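Long-range contacts in uncharacterized protein (Bacteroides ovatus, PDB 4E6F), which is of unknown function but belongs to the DUF4468 family, whose fold resembles that of the TATA-binding protein: residues 23-28 against 113-118; 76-81 against 94-99. All blocks are in the same frame, centred on the assembly; numbering follows the deposited sequence. Where two conformers were deposited one is given.

Contact 1 of 2, residues 23-28 against 113-118; sequences GKVVFS and EKIRFT. With EDO (1,2-ethanediol), chain E.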
ATOM      1  N   GLY A  23       3.591 -12.125 -11.567  1.00 24.31           N
ATOM      2  CA  GLY A  23       4.974 -11.667 -11.417  1.00 24.25           C
ATOM      3  C   GLY A  23       5.190 -10.257 -10.890  1.00 23.78           C
ATOM      4  O   GLY A  23       6.322  -9.767 -10.898  1.00 25.31           O
ATOM      5  N   LYS A  24       4.116  -9.597 -10.415  1.00 18.26           N
ATOM      6  CA  LYS A  24       4.195  -8.221  -9.903  0.70 16.96           C
ATOM      7  C   LYS A  24       3.764  -8.138  -8.447  1.00 17.09           C
ATOM      8  O   LYS A  24       2.888  -8.883  -8.026  1.00 17.20           O
ATOM      9  CB  LYS A  24       3.297  -7.283 -10.743  0.70 18.62           C
ATOM     10  CG  LYS A  24       3.585  -7.292 -12.252  0.70 20.43           C
ATOM     11  CD  LYS A  24       4.898  -6.610 -12.597  0.70 27.72           C
ATOM     12  CE  LYS A  24       5.057  -6.424 -14.091  0.70 33.02           C
ATOM     13  NZ  LYS A  24       6.449  -6.041 -14.434  0.70 41.19           N
ATOM     14  N   VAL A  25       4.350  -7.207  -7.696  1.00 14.48           N
ATOM     15  CA  VAL A  25       3.966  -7.026  -6.297  1.00 12.93           C
ATOM     16  C   VAL A  25       2.614  -6.335  -6.241  1.00 14.10           C
ATOM     17  O   VAL A  25       2.440  -5.235  -6.796  1.00 14.53           O
ATOM     18  CB  VAL A  25       5.038  -6.251  -5.504  1.00 15.70           C
ATOM     19  CG1 VAL A  25       4.518  -5.858  -4.112  1.00 15.32           C
ATOM     20  CG2 VAL A  25       6.307  -7.087  -5.388  1.00 16.40           C
ATOM     21  N   VAL A  26       1.652  -6.968  -5.555  1.00 11.91           N
ATOM     22  CA  VAL A  26       0.332  -6.386  -5.373  1.00 11.95           C
ATOM     23  C   VAL A  26      -0.108  -6.653  -3.942  1.00 14.70           C
ATOM     24  O   VAL A  26      -0.353  -7.814  -3.603  1.00 15.69           O
ATOM     25  CB  VAL A  26      -0.710  -6.960  -6.366  1.00 14.09           C
ATOM     26  CG1 VAL A  26      -2.090  -6.319  -6.151  1.00 13.66           C
ATOM     27  CG2 VAL A  26      -0.261  -6.785  -7.821  1.00 13.82           C
ATOM     28  N   PHE A  27      -0.212  -5.620  -3.107  1.00 12.32           N
ATOM     29  CA  PHE A  27      -0.795  -5.817  -1.770  1.00 11.92           C
ATOM     30  C   PHE A  27      -2.295  -5.725  -1.933  1.00 15.01           C
ATOM     31  O   PHE A  27      -2.762  -4.912  -2.726  1.00 14.10           O
ATOM     32  CB  PHE A  27      -0.292  -4.749  -0.782  1.00 14.06           C
ATOM     33  CG  PHE A  27       1.185  -4.808  -0.489  1.00 14.67           C
ATOM     34  CD1 PHE A  27       2.094  -4.097  -1.263  1.00 16.42           C
ATOM     35  CD2 PHE A  27       1.671  -5.580   0.566  1.00 16.06           C
ATOM     36  CE1 PHE A  27       3.471  -4.141  -0.986  1.00 17.08           C
ATOM     37  CE2 PHE A  27       3.054  -5.627   0.843  1.00 17.58           C
ATOM     38  CZ  PHE A  27       3.940  -4.909   0.064  1.00 15.44           C
ATOM     39  N   SER A  28      -3.054  -6.547  -1.233  1.00 14.53           N
ATOM     40  CA  SER A  28      -4.503  -6.469  -1.400  1.00 15.08           C
ATOM     41  C   SER A  28      -5.245  -6.798  -0.119  1.00 19.44           C
ATOM     42  O   SER A  28      -4.741  -7.518   0.759  1.00 19.20           O
ATOM     43  CB  SER A  28      -4.977  -7.393  -2.512  1.00 18.80           C
ATOM     44  OG  SER A  28      -4.727  -8.747  -2.185  1.00 22.24           O
ATOM     45  N   GLU A 113      -0.493  -1.386  -5.980  1.00 10.68           N
ATOM     46  CA  GLU A 113       0.377  -1.968  -6.997  1.00 11.64           C
ATOM     47  C   GLU A 113       1.248  -0.949  -7.707  1.00 13.15           C
ATOM     48  O   GLU A 113       1.207   0.238  -7.385  1.00 13.23           O
ATOM     49  CB  GLU A 113      -0.498  -2.708  -8.022  1.00 13.61           C
ATOM     50  CG  GLU A 113      -1.575  -1.838  -8.673  1.00 15.16           C
ATOM     51  CD  GLU A 113      -2.407  -2.545  -9.724  1.00 23.38           C
ATOM     52  OE1 GLU A 113      -1.944  -3.570 -10.271  1.00 25.79           O
ATOM     53  OE2 GLU A 113      -3.543  -2.091  -9.982  1.00 18.72           O
ATOM     54  N   LYS A 114       2.077  -1.435  -8.664  1.00 11.37           N
ATOM     55  CA  LYS A 114       2.985  -0.605  -9.450  1.00 11.94           C
ATOM     56  C   LYS A 114       3.869   0.243  -8.510  1.00 14.29           C
ATOM     57  O   LYS A 114       4.037   1.450  -8.704  1.00 15.61           O
ATOM     58  CB  LYS A 114       2.198   0.270 -10.450  1.00 13.39           C
ATOM     59  CG  LYS A 114       1.394  -0.572 -11.430  1.00 14.57           C
ATOM     60  CD  LYS A 114       0.658   0.348 -12.388  1.00 17.82           C
ATOM     61  CE  LYS A 114      -0.253  -0.415 -13.296  1.00 19.00           C
ATOM     62  NZ  LYS A 114      -0.949   0.534 -14.216  1.00 23.15           N
ATOM     63  N   ILE A 115       4.412  -0.416  -7.488  1.00 12.36           N
ATOM     64  CA  ILE A 115       5.218   0.248  -6.469  1.00 12.02           C
ATOM     65  C   ILE A 115       6.655   0.387  -6.929  1.00 15.13           C
ATOM     66  O   ILE A 115       7.296  -0.611  -7.284  1.00 15.14           O
ATOM     67  CB  ILE A 115       5.148  -0.545  -5.153  1.00 14.75           C
ATOM     68  CG1 ILE A 115       3.674  -0.654  -4.671  1.00 14.76           C
ATOM     69  CG2 ILE A 115       6.086   0.091  -4.068  1.00 16.50           C
ATOM     70  CD1 ILE A 115       3.428  -1.666  -3.587  1.00 16.66           C
ATOM     71  N   ARG A 116       7.158   1.626  -6.901  1.00 13.81           N
ATOM     72  CA  ARG A 116       8.540   1.893  -7.266  1.00 14.23           C
ATOM     73  C   ARG A 116       9.091   2.953  -6.344  1.00 16.47           C
ATOM     74  O   ARG A 116       8.384   3.879  -5.931  1.00 16.26           O
ATOM     75  CB  ARG A 116       8.673   2.293  -8.745  1.00 15.66           C
ATOM     76  CG  ARG A 116       7.913   3.536  -9.118  1.00 20.30           C
ATOM     77  CD  ARG A 116       8.034   3.851 -10.609  1.00 30.40           C
ATOM     78  NE  ARG A 116       7.151   4.962 -10.961  1.00 35.42           N
ATOM     79  CZ  ARG A 116       7.469   6.244 -10.826  1.00 47.60           C
ATOM     80  NH1 ARG A 116       8.671   6.594 -10.378  1.00 40.51           N
ATOM     81  NH2 ARG A 116       6.590   7.186 -11.131  1.00 37.92           N
ATOM     82  N   PHE A 117      10.366   2.818  -6.043  1.00 14.51           N
ATOM     83  CA  PHE A 117      11.066   3.697  -5.123  1.00 13.58           C
ATOM     84  C   PHE A 117      12.069   4.558  -5.835  1.00 16.77           C
ATOM     85  O   PHE A 117      12.702   4.104  -6.801  1.00 16.86           O
ATOM     86  CB  PHE A 117      11.813   2.853  -4.082  1.00 14.18           C
ATOM     87  CG  PHE A 117      10.957   1.849  -3.342  1.00 13.94           C
ATOM     88  CD1 PHE A 117      10.095   2.258  -2.323  1.00 15.38           C
ATOM     89  CD2 PHE A 117      11.008   0.495  -3.666  1.00 14.53           C
ATOM     90  CE1 PHE A 117       9.282   1.328  -1.649  1.00 15.27           C
ATOM     91  CE2 PHE A 117      10.210  -0.439  -2.984  1.00 16.27           C
ATOM     92  CZ  PHE A 117       9.371  -0.019  -1.963  1.00 14.33           C
ATOM     93  N   THR A 118      12.208   5.801  -5.360  1.00 15.20           N
ATOM     94  CA  THR A 118      13.218   6.746  -5.842  1.00 15.52           C
ATOM     95  C   THR A 118      13.973   7.171  -4.597  1.00 18.63           C
ATOM     96  O   THR A 118      13.438   7.883  -3.737  1.00 18.44           O
ATOM     97  CB  THR A 118      12.609   7.898  -6.629  1.00 18.64           C
ATOM     98  OG1 THR A 118      11.787   7.352  -7.656  1.00 19.14           O
ATOM     99  CG2 THR A 118      13.687   8.796  -7.252  1.00 18.82           C
TER
HETATM  100  C1  EDO E 403       3.264   4.621 -10.328  1.00 32.18           C
HETATM  101  O1  EDO E 403       2.266   3.739  -9.834  1.00 31.55           O
HETATM  102  C2  EDO E 403       2.716   6.071 -10.372  1.00 28.64           C
HETATM  103  O2  EDO E 403       2.343   6.523  -9.066  1.00 26.00           O
HETATM  104  O   HOH W   1       4.475  -3.324  -7.309  1.00 14.32           O
HETATM  105  O   HOH W   2       2.209  -4.229  -9.388  1.00 14.59           O
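Two neighbouring strands part company here, and water takes over where direct backbone pairing ends. Strand 24-32 bonds to 107-119 through F27 and L112, but the N-to-C directions of 24-28 and 113-118 stand 114° apart, well short of antiparallel. V25 O accepts a hydrogen from each of two waters, one of which accepts from I115 N and the other from K114 N. The left-handed backbone of K114 (phi 53°) probably contributes to the turning away, and its own carbonyl O, facing elsewhere, takes a hydrogen bond 3.1 Å long from O1 of an ethanediol.

I115 makes the apolar part of the contact. From CB, CG2 leaves anti to the backbone N, while CG1 runs beside the N (chi1 -59°) and serves as an arm. The extended second torsion carries CD1 to the edge of the F27 ring, in its plane, 3.6 Å from CE1; CD1 also lies 4.4 Å from V25 CG1. The I115 side chain also touches V95. On the other face of the sheet V26 and E113 point the same way, with V26 CG2 4.1 Å from E113 CB; E113 OE2 is hydrogen-bonded to T100 OG1. F27 in turn packs on T155, A159 and F163 of helix 149-169, an arrangement in keeping with the TBP-like fold, in which helices pack against a curved antiparallel sheet.

Contact 2 of 2, residues 76-81 against 94-99; sequences VGEEWI and LVNYQI. With EDO (1,2-ethanediol), chain E.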
ATOM      1  N   VAL A  76      -3.249   7.427  -8.456  1.00 11.88           N
ATOM      2  CA  VAL A  76      -1.802   7.326  -8.327  1.00 11.80           C
ATOM      3  C   VAL A  76      -1.374   8.179  -7.149  1.00 15.18           C
ATOM      4  O   VAL A  76      -2.016   9.178  -6.842  1.00 13.99           O
ATOM      5  CB  VAL A  76      -1.033   7.680  -9.615  1.00 14.53           C
ATOM      6  CG1 VAL A  76      -1.426   6.692 -10.730  1.00 13.81           C
ATOM      7  CG2 VAL A  76      -1.274   9.141 -10.044  1.00 15.45           C
ATOM      8  N   GLY A  77      -0.316   7.756  -6.485  1.00 14.39           N
ATOM      9  CA  GLY A  77       0.178   8.483  -5.330  1.00 14.68           C
ATOM     10  C   GLY A  77       1.685   8.543  -5.286  1.00 16.67           C
ATOM     11  O   GLY A  77       2.389   7.696  -5.857  1.00 15.36           O
ATOM     12  N   GLU A  78       2.168   9.539  -4.552  1.00 14.52           N
ATOM     13  CA  GLU A  78       3.595   9.740  -4.351  1.00 14.44           C
ATOM     14  C   GLU A  78       3.779  10.238  -2.933  1.00 17.98           C
ATOM     15  O   GLU A  78       3.120  11.200  -2.518  1.00 18.19           O
ATOM     16  CB  GLU A  78       4.146  10.739  -5.370  1.00 16.55           C
ATOM     17  CG  GLU A  78       5.643  10.969  -5.201  1.00 19.39           C
ATOM     18  CD  GLU A  78       6.161  11.978  -6.203  1.00 28.78           C
ATOM     19  OE1 GLU A  78       6.257  11.632  -7.401  1.00 21.78           O
ATOM     20  OE2 GLU A  78       6.466  13.118  -5.786  1.00 27.29           O
ATOM     21  N   GLU A  79       4.640   9.562  -2.175  1.00 16.51           N
ATOM     22  CA  GLU A  79       4.885   9.940  -0.776  1.00 16.44           C
ATOM     23  C   GLU A  79       6.302   9.673  -0.377  1.00 18.99           C
ATOM     24  O   GLU A  79       6.997   8.906  -1.050  1.00 16.62           O
ATOM     25  CB  GLU A  79       4.013   9.089   0.171  1.00 16.87           C
ATOM     26  CG  GLU A  79       2.521   9.331   0.128  1.00 20.75           C
ATOM     27  CD  GLU A  79       1.774   8.428   1.086  1.00 23.85           C
ATOM     28  OE1 GLU A  79       2.094   8.431   2.299  1.00 22.25           O
ATOM     29  OE2 GLU A  79       0.848   7.727   0.626  1.00 20.59           O
ATOM     30  N   TRP A  80       6.694  10.218   0.786  1.00 17.52           N
ATOM     31  CA  TRP A  80       7.939   9.827   1.422  1.00 18.09           C
ATOM     32  C   TRP A  80       7.648   8.702   2.391  1.00 20.95           C
ATOM     33  O   TRP A  80       6.656   8.774   3.142  1.00 19.66           O
ATOM     34  CB  TRP A  80       8.564  10.996   2.217  1.00 18.23           C
ATOM     35  CG  TRP A  80       9.042  12.118   1.353  1.00 20.37           C
ATOM     36  CD1 TRP A  80       8.509  13.372   1.271  1.00 24.20           C
ATOM     37  CD2 TRP A  80      10.178  12.105   0.474  1.00 20.84           C
ATOM     38  NE1 TRP A  80       9.243  14.144   0.396  1.00 24.30           N
ATOM     39  CE2 TRP A  80      10.252  13.380  -0.134  1.00 25.29           C
ATOM     40  CE3 TRP A  80      11.134  11.130   0.123  1.00 21.96           C
ATOM     41  CZ2 TRP A  80      11.254  13.717  -1.057  1.00 25.16           C
ATOM     42  CZ3 TRP A  80      12.106  11.456  -0.814  1.00 24.14           C
ATOM     43  CH2 TRP A  80      12.165  12.739  -1.387  1.00 25.34           C
ATOM     44  N   ILE A  81       8.531   7.690   2.413  1.00 16.47           N
ATOM     45  CA  ILE A  81       8.527   6.626   3.417  1.00 15.74           C
ATOM     46  C   ILE A  81       9.792   6.844   4.248  1.00 19.27           C
ATOM     47  O   ILE A  81      10.886   6.799   3.686  1.00 18.29           O
ATOM     48  CB  ILE A  81       8.445   5.203   2.825  1.00 18.53           C
ATOM     49  CG1 ILE A  81       7.026   4.926   2.247  1.00 18.22           C
ATOM     50  CG2 ILE A  81       8.789   4.159   3.909  1.00 19.77           C
ATOM     51  CD1 ILE A  81       6.962   3.597   1.514  1.00 20.07           C
ATOM     52  N   LEU A  94      11.435   8.014  -1.669  1.00 15.78           N
ATOM     53  CA  LEU A  94      10.182   8.397  -2.309  1.00 15.23           C
ATOM     54  C   LEU A  94       9.544   7.092  -2.744  1.00 17.61           C
ATOM     55  O   LEU A  94      10.256   6.130  -3.057  1.00 14.95           O
ATOM     56  CB  LEU A  94      10.446   9.307  -3.527  1.00 15.93           C
ATOM     57  CG  LEU A  94       9.251  10.063  -4.092  1.00 20.14           C
ATOM     58  CD1 LEU A  94       8.814  11.197  -3.136  1.00 21.12           C
ATOM     59  CD2 LEU A  94       9.575  10.610  -5.502  1.00 20.69           C
ATOM     60  N   VAL A  95       8.218   7.036  -2.761  1.00 15.46           N
ATOM     61  CA  VAL A  95       7.514   5.877  -3.277  1.00 14.34           C
ATOM     62  C   VAL A  95       6.440   6.392  -4.215  1.00 15.42           C
ATOM     63  O   VAL A  95       5.818   7.406  -3.917  1.00 15.52           O
ATOM     64  CB  VAL A  95       6.931   4.935  -2.178  1.00 16.59           C
ATOM     65  CG1 VAL A  95       5.851   5.627  -1.340  1.00 15.89           C
ATOM     66  CG2 VAL A  95       6.383   3.635  -2.784  1.00 16.34           C
ATOM     67  N   ASN A  96       6.255   5.720  -5.354  1.00 13.61           N
ATOM     68  CA  ASN A  96       5.162   5.985  -6.291  1.00 13.38           C
ATOM     69  C   ASN A  96       4.377   4.718  -6.382  1.00 14.33           C
ATOM     70  O   ASN A  96       4.958   3.626  -6.368  1.00 13.60           O
ATOM     71  CB  ASN A  96       5.642   6.435  -7.656  1.00 14.04           C
ATOM     72  CG  ASN A  96       6.124   7.863  -7.660  1.00 22.27           C
ATOM     73  OD1 ASN A  96       5.360   8.832  -7.907  1.00 21.39           O
ATOM     74  ND2 ASN A  96       7.395   8.026  -7.350  1.00 15.02           N
ATOM     75  N   TYR A  97       3.049   4.840  -6.456  1.00 12.54           N
ATOM     76  CA  TYR A  97       2.227   3.631  -6.460  1.00 11.85           C
ATOM     77  C   TYR A  97       0.887   3.891  -7.141  1.00 13.80           C
ATOM     78  O   TYR A  97       0.537   5.047  -7.376  1.00 12.59           O
ATOM     79  CB  TYR A  97       1.976   3.159  -4.993  1.00 12.90           C
ATOM     80  CG  TYR A  97       1.412   4.243  -4.087  1.00 13.29           C
ATOM     81  CD1 TYR A  97       0.042   4.523  -4.066  1.00 14.06           C
ATOM     82  CD2 TYR A  97       2.256   5.054  -3.327  1.00 14.46           C
ATOM     83  CE1 TYR A  97      -0.475   5.546  -3.272  1.00 14.08           C
ATOM     84  CE2 TYR A  97       1.744   6.068  -2.504  1.00 14.63           C
ATOM     85  CZ  TYR A  97       0.377   6.307  -2.485  1.00 16.08           C
ATOM     86  OH  TYR A  97      -0.142   7.314  -1.702  1.00 15.98           O
ATOM     87  N   GLN A  98       0.109   2.823  -7.367  1.00 11.67           N
ATOM     88  CA  GLN A  98      -1.255   2.948  -7.842  1.00 11.15           C
ATOM     89  C   GLN A  98      -2.163   2.260  -6.841  1.00 12.77           C
ATOM     90  O   GLN A  98      -1.811   1.200  -6.308  1.00 12.28           O
ATOM     91  CB  GLN A  98      -1.395   2.307  -9.229  1.00 11.08           C
ATOM     92  CG  GLN A  98      -2.832   2.363  -9.769  1.00 11.94           C
ATOM     93  CD  GLN A  98      -2.930   1.950 -11.223  1.00 11.96           C
ATOM     94  OE1 GLN A  98      -2.097   2.340 -12.057  1.00 14.11           O
ATOM     95  NE2 GLN A  98      -3.976   1.171 -11.538  1.00 12.70           N
ATOM     96  N   ILE A  99      -3.304   2.903  -6.534  1.00 11.08           N
ATOM     97  CA  ILE A  99      -4.351   2.301  -5.690  1.00 10.14           C
ATOM     98  C   ILE A  99      -5.456   1.902  -6.649  1.00 13.30           C
ATOM     99  O   ILE A  99      -5.939   2.764  -7.385  1.00 12.95           O
ATOM    100  CB  ILE A  99      -4.919   3.258  -4.616  1.00 12.54           C
ATOM    101  CG1 ILE A  99      -3.807   3.956  -3.834  1.00 13.47           C
ATOM    102  CG2 ILE A  99      -5.884   2.480  -3.672  1.00 13.17           C
ATOM    103  CD1 ILE A  99      -4.356   5.085  -2.868  1.00 15.66           C
TER
HETATM  104  C1  EDO E 403       3.264   4.621 -10.328  1.00 32.18           C
HETATM  105  O1  EDO E 403       2.266   3.739  -9.834  1.00 31.55           O
HETATM  106  C2  EDO E 403       2.716   6.071 -10.372  1.00 28.64           C
HETATM  107  O2  EDO E 403       2.343   6.523  -9.066  1.00 26.00           O
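Segments 76-81 and 94-99, from the two strands of a beta hairpin, run antiparallel, their axes 4.7 Å apart at closest and their directions 153° apart, with G77-Y97 and E79-V95 as hydrogen-bonded pairs; V95 N to E79 O is the shortest of the four backbone bonds at 2.8 Å. Y97 has CG in the crowded position between N and carbonyl carbon (chi1 53°), which folds its ring across the neighbouring strand onto G77, whose CA makes a CH-pi contact 3.9 Å from the ring centroid. A CB there would clash with Y97 CZ. Beyond G77, Y97 OH donates to the anti lone pair of E79 OE2 at 2.6 Å, an oxygen also salt-bridged to R52; N56 is a second partner of the hydroxyl. An alanine in place of Y97 would probably uncover G77 and loosen the hold on the E79 carboxylate. On the other face, L94 CD1 sits over the centre of the W80 six-membered ring, 3.8 Å from its centroid, and L94 CD2 meets E78 CD. Y97 and I99 face helix 38-54, E79 and I81 reach helix 149-169, and strand 107-119 flanks 94-99 across from 76-81.

Overall arrangement
Contacts 1 and 2 lie in one antiparallel sheet on either side of the seam between 90-104 and 107-119, their centres about 10 Å apart. Segments 94-99 and 113-118, paired with each other, join them: probable hydrogen bonds run from Q98 N to E113 O at 2.8 Å and from N96 N to R116 O at 2.9 Å. Two residues separate E113 from R116 while one separates N96 from Q98, an irregularity consistent with a beta bulge near K114. Side chains add to the join, K114 NZ bonding to Q98 OE1. The ethanediol, probably from the crystallisation liquor, spans both contacts through the carbonyl oxygens of K114 and Y97; no active site is known, and the ethanediol gives no evidence of one.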